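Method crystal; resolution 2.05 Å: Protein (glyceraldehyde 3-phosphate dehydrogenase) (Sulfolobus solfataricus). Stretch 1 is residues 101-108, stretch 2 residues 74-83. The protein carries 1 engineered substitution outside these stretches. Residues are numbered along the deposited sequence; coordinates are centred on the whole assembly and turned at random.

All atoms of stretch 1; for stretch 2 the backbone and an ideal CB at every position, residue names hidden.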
# COMPACT_ATOMS: atom_id res chain seq x y z
N GLN A 101 5.90 -36.19 13.22
CA GLN A 101 6.85 -35.74 14.21
C GLN A 101 7.52 -34.42 13.91
O GLN A 101 8.74 -34.25 14.00
CB GLN A 101 7.88 -36.87 14.43
CG GLN A 101 7.23 -38.18 14.88
CD GLN A 101 8.20 -39.35 14.85
OE1 GLN A 101 9.42 -39.14 14.87
NE2 GLN A 101 7.68 -40.57 14.79
N ARG A 102 6.73 -33.35 13.63
CA ARG A 102 7.33 -32.04 13.36
C ARG A 102 6.74 -30.96 14.29
O ARG A 102 5.53 -30.95 14.45
CB ARG A 102 7.07 -31.65 11.90
CG ARG A 102 7.78 -32.56 10.90
CD ARG A 102 9.28 -32.32 10.87
NE ARG A 102 9.96 -33.12 9.88
CZ ARG A 102 10.55 -34.30 10.09
NH1 ARG A 102 10.57 -34.87 11.28
NH2 ARG A 102 11.14 -34.92 9.07
N ASN A 103 7.60 -30.13 14.87
CA ASN A 103 7.18 -29.02 15.72
C ASN A 103 6.34 -28.05 14.86
O ASN A 103 6.51 -28.05 13.64
CB ASN A 103 8.37 -28.27 16.28
CG ASN A 103 9.10 -28.95 17.42
OD1 ASN A 103 8.83 -30.11 17.74
ND2 ASN A 103 10.01 -28.25 18.08
N ALA A 104 5.41 -27.32 15.51
CA ALA A 104 4.58 -26.39 14.74
C ALA A 104 4.15 -25.13 15.52
O ALA A 104 3.92 -25.18 16.72
CB ALA A 104 3.38 -27.07 14.18
N ILE A 105 4.04 -24.03 14.77
CA ILE A 105 3.61 -22.75 15.33
C ILE A 105 2.20 -22.45 14.79
O ILE A 105 2.04 -22.47 13.54
CB ILE A 105 4.50 -21.59 14.87
CG1 ILE A 105 6.02 -21.86 15.01
CG2 ILE A 105 4.15 -20.32 15.64
CD1 ILE A 105 6.46 -22.18 16.42
N PHE A 106 1.22 -22.19 15.66
CA PHE A 106 -0.13 -21.93 15.11
C PHE A 106 -0.55 -20.48 15.32
O PHE A 106 0.07 -19.75 16.09
CB PHE A 106 -1.18 -22.87 15.64
CG PHE A 106 -1.03 -24.34 15.47
CD1 PHE A 106 -0.29 -25.08 16.39
CD2 PHE A 106 -1.65 -25.02 14.44
CE1 PHE A 106 -0.19 -26.45 16.26
CE2 PHE A 106 -1.52 -26.37 14.28
CZ PHE A 106 -0.80 -27.09 15.22
N GLN A 107 -1.59 -20.04 14.60
CA GLN A 107 -2.04 -18.65 14.70
C GLN A 107 -3.15 -18.49 15.72
O GLN A 107 -3.77 -19.48 16.10
CB GLN A 107 -2.40 -18.07 13.33
CG GLN A 107 -1.20 -18.21 12.34
CD GLN A 107 0.12 -17.82 12.95
OE1 GLN A 107 0.27 -16.72 13.48
NE2 GLN A 107 1.12 -18.73 12.92
N GLY A 108 -3.40 -17.27 16.18
CA GLY A 108 -4.35 -16.99 17.22
C GLY A 108 -5.79 -17.36 17.10
O GLY A 108 -6.55 -17.34 18.08
N UNK A 74 6.10 -31.42 2.29
CA UNK A 74 6.63 -30.15 2.79
C UNK A 74 6.89 -30.28 4.28
O UNK A 74 7.95 -29.94 4.77
CB UNK A 74 5.67 -29.00 2.51
N UNK A 75 5.92 -30.90 4.96
CA UNK A 75 6.02 -31.14 6.39
C UNK A 75 7.21 -32.02 6.72
O UNK A 75 8.04 -31.66 7.57
CB UNK A 75 4.73 -31.78 6.91
N UNK A 76 7.33 -33.15 6.03
CA UNK A 76 8.44 -34.09 6.22
C UNK A 76 9.80 -33.44 6.01
O UNK A 76 10.74 -33.64 6.80
CB UNK A 76 8.29 -35.28 5.26
N UNK A 77 9.92 -32.59 5.00
CA UNK A 77 11.16 -31.88 4.70
C UNK A 77 11.54 -30.80 5.68
O UNK A 77 12.73 -30.44 5.82
CB UNK A 77 11.06 -31.25 3.31
N UNK A 78 10.58 -30.20 6.40
CA UNK A 78 10.99 -29.12 7.31
C UNK A 78 11.44 -29.69 8.64
O UNK A 78 11.24 -30.88 8.93
CB UNK A 78 9.85 -28.13 7.53
N UNK A 79 12.13 -28.90 9.42
CA UNK A 79 12.43 -29.09 10.81
C UNK A 79 11.27 -28.51 11.67
O UNK A 79 11.19 -28.84 12.86
CB UNK A 79 13.77 -28.43 11.16
N UNK A 80 10.46 -27.61 11.12
CA UNK A 80 9.35 -26.98 11.88
C UNK A 80 8.37 -26.29 10.93
O UNK A 80 8.76 -25.74 9.89
CB UNK A 80 9.89 -25.97 12.89
N UNK A 81 7.07 -26.36 11.24
CA UNK A 81 6.09 -25.77 10.35
C UNK A 81 5.42 -24.52 10.98
O UNK A 81 5.10 -24.61 12.18
CB UNK A 81 5.03 -26.82 9.99
N UNK A 82 5.32 -23.44 10.24
CA UNK A 82 4.55 -22.26 10.62
C UNK A 82 3.15 -22.41 9.96
O UNK A 82 2.98 -22.32 8.75
CB UNK A 82 5.25 -20.97 10.19
N UNK A 83 2.17 -22.75 10.79
CA UNK A 83 0.81 -22.97 10.28
C UNK A 83 0.07 -21.64 10.29
O UNK A 83 -0.12 -21.05 11.36
CB UNK A 83 0.06 -24.01 11.11

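Residues 74-83 run from the end of a helix into a strand that lies parallel to strand 103-106. Position 74 is helical, and nothing of stretch 1 lies within 5.5 Å of its ideal CB, so stretch 1 sets no preference; the residue is L74. At position 75, also helical, the CB points sideways and lies 5.1 Å from R102 CG, the aliphatic part of the arginine. An apolar side chain would suit, though others could fit. The residue is I75, whose CG2 packs 3.8 Å from R102 CG.

Position 76 directs its CB away from stretch 1, but 4.8 Å from R102 NH2; many residues would do, and an acidic chain could suit the nearby guanidinium. It is K76, and the contact that matters is made by its backbone: R102 NH2 donates to K76 O at 2.6 Å, near the guanidinium plane. Position 77 points away; stretch 1 sets no limit, and many polar or apolar chains would suit. The residue is T77.

Position 78 has left helical angles, and its CB is sideways, 5.4 Å from R102 CD. A small or short polar residue is plausible. S78 OG donates to I75 O at 2.9 Å, within its own stretch. Position 79 points away, leaving the choice wide; D79 meets stretch 1 through water 1, whose oxygen donates to D79 O (2.7 Å) and accepts from N103 N (2.9 Å).

From 80 to 82 the CBs alternate between the two faces of the sheet. The CB of 80 shares a face with N103 and I105, and the I105 side chain offers an apolar surface, so a branched or long aliphatic residue fits. I80 CD1 lies 4.0 Å from I105 CD1. Position 81 turns to the other face, its CB 4.5 Å from A104 CB; A104 offers a small apolar surface, which suits an aliphatic chain among others. V81 packs its CB 4.4 Å from A104 CB, while V81 N donates to N103 O (3.0 Å) and V81 O accepts from I105 N (2.9 Å).

Position 82 returns to the I105 face, with its CB 4.8 Å from I105 CB, and beta-branched or other apolar residues suit. V82 places CG2 4.4 Å from I105 CG1. At 83 the CB points toward stretch 1, 3.9 Å from F106 CD2, so aromatic, apolar or short polar chains are all conceivable. The residue is D83: OD1 lies 2.9 Å from the oxygen of water 2, which accepts from Q107 N, and OD2 lies 3.9 Å from F106 CE2. D83 N donates to I105 O (2.8 Å), and D83 O accepts from Q107 NE2 (3.1 Å).

Stretch 2, residues 74-83: LIKTSDIVVD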
# COMPACT_ATOMS: atom_id res chain seq x y z
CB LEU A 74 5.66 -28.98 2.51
CG LEU A 74 5.96 -27.65 3.23
CD1 LEU A 74 7.30 -27.07 2.81
CD2 LEU A 74 4.88 -26.60 2.98
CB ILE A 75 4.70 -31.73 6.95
CG1 ILE A 75 3.59 -30.70 6.79
CG2 ILE A 75 4.92 -32.04 8.43
CD1 ILE A 75 2.18 -31.23 6.82
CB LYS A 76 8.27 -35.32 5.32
CG LYS A 76 7.30 -36.37 5.78
CD LYS A 76 6.92 -37.45 4.78
CE LYS A 76 5.59 -37.21 4.10
NZ LYS A 76 5.17 -38.30 3.17
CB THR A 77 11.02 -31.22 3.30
OG1 THR A 77 10.61 -32.22 2.38
CG2 THR A 77 12.31 -30.59 2.83
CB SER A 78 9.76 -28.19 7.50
OG SER A 78 8.73 -28.95 8.13
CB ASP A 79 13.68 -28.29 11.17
CG ASP A 79 14.91 -28.83 10.43
OD1 ASP A 79 15.01 -30.07 10.27
OD2 ASP A 79 15.76 -28.03 10.02
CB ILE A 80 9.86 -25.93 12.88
CG1 ILE A 80 8.73 -25.27 13.71
CG2 ILE A 80 10.60 -24.82 12.12
CD1 ILE A 80 9.29 -24.57 14.98
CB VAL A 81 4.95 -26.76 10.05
CG1 VAL A 81 3.97 -26.17 9.03
CG2 VAL A 81 5.49 -28.11 9.55
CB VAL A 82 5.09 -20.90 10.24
CG1 VAL A 82 4.17 -19.78 10.78
CG2 VAL A 82 6.49 -20.65 10.81
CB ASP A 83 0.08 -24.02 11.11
CG ASP A 83 -1.31 -24.35 10.60
OD1 ASP A 83 -2.12 -23.44 10.33
OD2 ASP A 83 -1.62 -25.55 10.49
O HOH W 1 10.43 -30.74 14.61
O HOH W 2 -2.91 -21.92 12.72
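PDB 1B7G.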